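Local atomic coordinates of succinate-semialdehyde dehydrogenase (Synechococcus sp., PDB entry 4ITA), a protein that oxidises succinic semialdehyde to succinate, probably with NADP+ as the electron acceptor, as a member of the aldehyde dehydrogenase family. Residues Asn55-Leu60 / Val92-Ala97; Arg50-Asn55 / Gly176-Val181. All coordinates share one frame; numbering follows the deposited sequence.

Helix 46-62 is common to both contacts. Its middle (50-55) meets the loop 176-181 in contact 2, its later part (55-60) meets helix 79-103 in contact 1, and N55 belongs to both. Along the chain contact 1 is nested inside the long loop that contact 2 closes, and the two centres lie about 10 Å apart. They also touch directly: R50 NE is 2.9 Å from A97 O, a probable hydrogen bond, while L53 of contact 2 packs on C93 of contact 1. Helix 46-62 thus packs against helix 79-103 as well as the crossover helices 137-149 and 162-175 of the Rossmann-type part of the enzyme.

Contact 1 (Asn55-Leu60 / Val92-Ala97); sequences NAAAIL and VCRYYA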
loop_
_atom_site.group_PDB
_atom_site.type_symbol
_atom_site.label_atom_id
_atom_site.label_comp_id
_atom_site.label_asym_id
_atom_site.label_seq_id
_atom_site.Cartn_x
_atom_site.Cartn_y
_atom_site.Cartn_z
ATOM N N ASN A 55 -20.233 19.930 9.753
ATOM C CA ASN A 55 -20.122 21.381 9.730
ATOM C C ASN A 55 -19.365 21.855 8.490
ATOM O O ASN A 55 -19.746 22.842 7.866
ATOM C CB ASN A 55 -19.423 21.916 10.982
ATOM C CG ASN A 55 -20.318 21.943 12.195
ATOM O OD1 ASN A 55 -21.522 21.708 12.119
ATOM N ND2 ASN A 55 -19.721 22.247 13.338
ATOM N N ALA A 56 -18.289 21.148 8.144
ATOM C CA ALA A 56 -17.513 21.467 6.944
ATOM C C ALA A 56 -18.377 21.338 5.692
ATOM O O ALA A 56 -18.348 22.211 4.821
ATOM C CB ALA A 56 -16.284 20.574 6.842
ATOM N N ALA A 57 -19.156 20.260 5.619
ATOM C CA ALA A 57 -20.099 20.076 4.514
ATOM C C ALA A 57 -21.072 21.244 4.414
ATOM O O ALA A 57 -21.312 21.769 3.330
ATOM C CB ALA A 57 -20.856 18.765 4.658
ATOM N N ALA A 58 -21.635 21.659 5.549
ATOM C CA ALA A 58 -22.597 22.765 5.547
ATOM C C ALA A 58 -21.967 24.083 5.094
ATOM O O ALA A 58 -22.607 24.882 4.403
ATOM C CB ALA A 58 -23.258 22.910 6.916
ATOM N N ILE A 59 -20.710 24.314 5.470
ATOM C CA ILE A 59 -19.988 25.498 5.013
ATOM C C ILE A 59 -19.811 25.469 3.490
ATOM O O ILE A 59 -20.078 26.457 2.800
ATOM C CB ILE A 59 -18.623 25.625 5.720
ATOM C CG1 ILE A 59 -18.826 25.960 7.200
ATOM C CG2 ILE A 59 -17.771 26.689 5.043
ATOM C CD1 ILE A 59 -17.593 25.751 8.066
ATOM N N LEU A 60 -19.378 24.331 2.963
ATOM C CA LEU A 60 -19.242 24.162 1.516
ATOM C C LEU A 60 -20.572 24.337 0.781
ATOM O O LEU A 60 -20.625 24.938 -0.294
ATOM C CB LEU A 60 -18.659 22.780 1.213
ATOM C CG LEU A 60 -17.170 22.620 1.522
ATOM C CD1 LEU A 60 -16.836 21.156 1.737
ATOM C CD2 LEU A 60 -16.324 23.194 0.389
ATOM N N VAL A 92 -18.522 14.206 -0.099
ATOM C CA VAL A 92 -17.599 13.213 0.458
ATOM C C VAL A 92 -17.415 13.425 1.967
ATOM O O VAL A 92 -17.206 12.467 2.712
ATOM C CB VAL A 92 -16.241 13.141 -0.318
ATOM C CG1 VAL A 92 -15.439 14.431 -0.147
ATOM C CG2 VAL A 92 -15.448 11.914 0.115
ATOM N N CYS A 93 -17.526 14.671 2.429
ATOM C CA CYS A 93 -17.537 14.934 3.867
ATOM C C CYS A 93 -18.710 14.211 4.520
ATOM O O CYS A 93 -18.551 13.524 5.532
ATOM C CB CYS A 93 -17.629 16.435 4.150
ATOM S SG CYS A 93 -16.114 17.344 3.784
ATOM N N ARG A 94 -19.884 14.346 3.919
ATOM C CA ARG A 94 -21.075 13.695 4.467
ATOM C C ARG A 94 -20.983 12.172 4.378
ATOM O O ARG A 94 -21.409 11.472 5.295
ATOM C CB ARG A 94 -22.343 14.201 3.778
ATOM C CG ARG A 94 -22.625 15.648 4.093
ATOM C CD ARG A 94 -24.071 16.053 3.835
ATOM N NE ARG A 94 -24.276 17.463 4.160
ATOM C CZ ARG A 94 -24.452 17.920 5.394
ATOM N NH1 ARG A 94 -24.452 17.074 6.415
ATOM N NH2 ARG A 94 -24.617 19.220 5.612
ATOM N N TYR A 95 -20.408 11.657 3.294
ATOM C CA TYR A 95 -20.232 10.218 3.138
ATOM C C TYR A 95 -19.457 9.606 4.306
ATOM O O TYR A 95 -19.892 8.621 4.915
ATOM C CB TYR A 95 -19.548 9.898 1.810
ATOM C CG TYR A 95 -19.356 8.418 1.591
ATOM C CD1 TYR A 95 -20.400 7.624 1.136
ATOM C CD2 TYR A 95 -18.131 7.807 1.850
ATOM C CE1 TYR A 95 -20.226 6.266 0.941
ATOM C CE2 TYR A 95 -17.949 6.453 1.649
ATOM C CZ TYR A 95 -18.999 5.685 1.202
ATOM O OH TYR A 95 -18.813 4.331 1.009
ATOM N N TYR A 96 -18.309 10.189 4.642
ATOM C CA TYR A 96 -17.530 9.649 5.749
ATOM C C TYR A 96 -18.115 9.984 7.125
ATOM O O TYR A 96 -17.975 9.199 8.058
ATOM C CB TYR A 96 -16.041 9.988 5.614
ATOM C CG TYR A 96 -15.429 9.160 4.510
ATOM C CD1 TYR A 96 -15.315 7.779 4.643
ATOM C CD2 TYR A 96 -15.019 9.737 3.314
ATOM C CE1 TYR A 96 -14.775 6.998 3.631
ATOM C CE2 TYR A 96 -14.476 8.960 2.293
ATOM C CZ TYR A 96 -14.363 7.596 2.462
ATOM O OH TYR A 96 -13.836 6.827 1.458
ATOM N N ALA A 97 -18.799 11.114 7.247
ATOM C CA ALA A 97 -19.576 11.371 8.459
ATOM C C ALA A 97 -20.609 10.262 8.670
ATOM O O ALA A 97 -20.800 9.784 9.791
ATOM C CB ALA A 97 -20.260 12.712 8.367
#
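A57 and C93 mark the nearest backbone approach of two nearly antiparallel helical segments, their CA atoms 5.8 Å apart. The axes of 55-60 and 92-97 come within 8.8 Å and their directions differ by 159°. Small residues line this approach: A57 turns its methyl toward the other helix, and its CB rests 4.0 Å from C93 CB. C93 carries its sulfur beside its own backbone N (chi1 -72°), which points SG into the groove between A56 and L60, with L60 CD1 4.4 Å away. Cysteine suits this buried place, being small enough to sit between the two backbones and apolar enough to meet methyl groups.

R94 uses its length differently. The chain runs extended from CG to NE, passing over the methyl of A57, whose CB lies 3.6 Å from R94 CG. The same methyl sits 3.6 Å above one face of the guanidinium, near the rim, and R94 NH2 reaches beyond it to approach A58 CB at 4.1 Å. Arginine suits the place because its methylenes and the flat face of its guanidinium lie against A57 while its NE is paired with E61 OE2, one turn further along the first helix. A leucine in its place would probably leave E61 without its charged mate and the methyl of A57 without the flat group above it.

On the buried side L60 and C93 both meet F140 of helix 137-149, while A56 touches L172 and A175 of helix 162-175. This is an antiparallel pair of N-terminal helices with an alanine-lined interface, laid against the helices that connect the parallel strands of the Rossmann-type cofactor domain.

Contact 2 (Arg50-Asn55 / Gly176-Val181); sequences RQWLEN and GFPEGV. With EDO (1,2-ethanediol), chain E.
W52 lays one face of its indole over G176 O, F177 N and CD of P178, while its CB makes a bump that fits the ring of F177. That methylene stands 3.4 Å from the centre of the phenyl ring and 9° off its normal, a CH-pi contact. The indole's edge also turns toward that face, planes at 61°, an edge-to-face pair. Because CG of W52 lies beside its backbone N (chi1 -60°), the indole swings over the loop. G176 O sits 3.5 Å from W52 CE2, and P178 CD lies 4.0 Å from the six-membered ring's centroid.

G176 leaves room for this: a CB would come within 2.6 Å of W52 CD1, and its positive phi suits glycine. F177 CZ, the ring tip, also lies 4.0 Å from L53 CG, so the ring end meets both W52 CB and L53. Y41 of helix 24-41 touches both aromatics. A type II beta turn from P178 to V181 is closed by V181 N to P178 O, also hydrogen-bonded to an ethanediol, probably from the crystallisation liquor.

G176 ends helix 162-175 in a Schellman motif, and the loop leads into strand 182-185, completing a beta-alpha-beta crossover of the Rossmann-type domain.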
loop_
_atom_site.group_PDB
_atom_site.type_symbol
_atom_site.label_atom_id
_atom_site.label_comp_id
_atom_site.label_asym_id
_atom_site.label_seq_id
_atom_site.Cartn_x
_atom_site.Cartn_y
_atom_site.Cartn_z
ATOM N N ARG A 50 -17.593 13.547 13.475
ATOM C CA ARG A 50 -18.752 13.617 12.598
ATOM C C ARG A 50 -19.378 15.004 12.591
ATOM O O ARG A 50 -19.749 15.522 11.540
ATOM C CB ARG A 50 -19.785 12.582 13.049
ATOM C CG ARG A 50 -21.053 12.561 12.229
ATOM C CD ARG A 50 -22.013 11.477 12.707
ATOM N NE ARG A 50 -21.407 10.145 12.639
ATOM C CZ ARG A 50 -21.063 9.418 13.701
ATOM N NH1 ARG A 50 -20.509 8.228 13.532
ATOM N NH2 ARG A 50 -21.277 9.877 14.931
ATOM N N GLN A 51 -19.497 15.606 13.769
ATOM C CA GLN A 51 -20.020 16.967 13.873
ATOM C C GLN A 51 -19.169 17.948 13.070
ATOM O O GLN A 51 -19.685 18.755 12.289
ATOM C CB GLN A 51 -20.054 17.405 15.336
ATOM C CG GLN A 51 -20.449 18.858 15.496
ATOM C CD GLN A 51 -20.108 19.418 16.865
ATOM O OE1 GLN A 51 -19.662 18.695 17.764
ATOM N NE2 GLN A 51 -20.323 20.718 17.034
ATOM N N TRP A 52 -17.859 17.875 13.248
ATOM C CA TRP A 52 -16.971 18.803 12.558
ATOM C C TRP A 52 -17.005 18.556 11.047
ATOM O O TRP A 52 -17.045 19.506 10.261
ATOM C CB TRP A 52 -15.562 18.728 13.153
ATOM C CG TRP A 52 -15.543 19.090 14.624
ATOM C CD1 TRP A 52 -16.320 20.032 15.251
ATOM C CD2 TRP A 52 -14.734 18.498 15.651
ATOM N NE1 TRP A 52 -16.034 20.063 16.598
ATOM C CE2 TRP A 52 -15.065 19.132 16.868
ATOM C CE3 TRP A 52 -13.764 17.486 15.659
ATOM C CZ2 TRP A 52 -14.465 18.783 18.080
ATOM C CZ3 TRP A 52 -13.164 17.146 16.865
ATOM C CH2 TRP A 52 -13.515 17.794 18.056
ATOM N N LEU A 53 -17.055 17.288 10.637
ATOM C CA LEU A 53 -17.134 16.964 9.214
ATOM C C LEU A 53 -18.434 17.461 8.589
ATOM O O LEU A 53 -18.439 17.999 7.482
ATOM C CB LEU A 53 -17.007 15.461 8.999
ATOM C CG LEU A 53 -15.735 14.926 8.359
ATOM C CD1 LEU A 53 -15.939 13.469 7.979
ATOM C CD2 LEU A 53 -15.347 15.758 7.144
ATOM N N GLU A 54 -19.538 17.291 9.310
ATOM C CA GLU A 54 -20.828 17.766 8.816
ATOM C C GLU A 54 -20.892 19.286 8.794
ATOM O O GLU A 54 -21.505 19.872 7.906
ATOM C CB GLU A 54 -21.990 17.145 9.607
ATOM C CG GLU A 54 -22.119 15.659 9.303
ATOM C CD GLU A 54 -23.240 14.952 10.044
ATOM O OE1 GLU A 54 -23.689 15.458 11.094
ATOM O OE2 GLU A 54 -23.661 13.873 9.565
ATOM N N ASN A 55 -20.233 19.930 9.753
ATOM C CA ASN A 55 -20.122 21.381 9.730
ATOM C C ASN A 55 -19.365 21.855 8.490
ATOM O O ASN A 55 -19.746 22.842 7.866
ATOM C CB ASN A 55 -19.423 21.916 10.982
ATOM C CG ASN A 55 -20.318 21.943 12.195
ATOM O OD1 ASN A 55 -21.522 21.708 12.119
ATOM N ND2 ASN A 55 -19.721 22.247 13.338
ATOM N N GLY A 176 -14.788 23.543 13.193
ATOM C CA GLY A 176 -14.519 23.158 14.564
ATOM C C GLY A 176 -13.373 22.192 14.768
ATOM O O GLY A 176 -13.080 21.831 15.902
ATOM N N PHE A 177 -12.718 21.754 13.695
ATOM C CA PHE A 177 -11.592 20.832 13.863
ATOM C C PHE A 177 -10.477 21.523 14.637
ATOM O O PHE A 177 -10.077 22.628 14.276
ATOM C CB PHE A 177 -11.064 20.333 12.514
ATOM C CG PHE A 177 -11.947 19.311 11.855
ATOM C CD1 PHE A 177 -11.924 17.983 12.281
ATOM C CD2 PHE A 177 -12.789 19.665 10.806
ATOM C CE1 PHE A 177 -12.739 17.041 11.678
ATOM C CE2 PHE A 177 -13.598 18.720 10.192
ATOM C CZ PHE A 177 -13.567 17.412 10.628
ATOM N N PRO A 178 -9.983 20.878 15.709
ATOM C CA PRO A 178 -8.946 21.522 16.532
ATOM C C PRO A 178 -7.685 21.920 15.758
ATOM O O PRO A 178 -7.319 21.302 14.746
ATOM C CB PRO A 178 -8.614 20.454 17.570
ATOM C CG PRO A 178 -9.887 19.662 17.711
ATOM C CD PRO A 178 -10.456 19.611 16.308
ATOM N N GLU A 179 -7.022 22.960 16.248
ATOM C CA GLU A 179 -5.794 23.459 15.649
ATOM C C GLU A 179 -4.763 22.339 15.539
ATOM O O GLU A 179 -4.525 21.600 16.495
ATOM C CB GLU A 179 -5.238 24.584 16.512
ATOM C CG GLU A 179 -3.977 25.218 15.969
ATOM C CD GLU A 179 -3.471 26.368 16.816
ATOM O OE1 GLU A 179 -4.068 26.665 17.870
ATOM O OE2 GLU A 179 -2.459 26.974 16.422
ATOM N N GLY A 180 -4.145 22.214 14.369
ATOM C CA GLY A 180 -3.138 21.185 14.136
ATOM C C GLY A 180 -3.673 19.906 13.532
ATOM O O GLY A 180 -2.901 19.040 13.123
ATOM N N VAL A 181 -4.994 19.763 13.486
ATOM C CA VAL A 181 -5.575 18.572 12.887
ATOM C C VAL A 181 -5.455 18.603 11.366
ATOM O O VAL A 181 -5.263 17.562 10.735
ATOM C CB VAL A 181 -7.030 18.368 13.372
ATOM C CG1 VAL A 181 -7.758 17.319 12.536
ATOM C CG2 VAL A 181 -7.025 17.990 14.852
HETATM C C1 EDO E . -7.722 23.837 10.698
HETATM O O1 EDO E . -7.219 24.748 11.680
HETATM C C2 EDO E . -8.262 22.580 11.365
HETATM O O2 EDO E . -7.230 21.908 12.096
#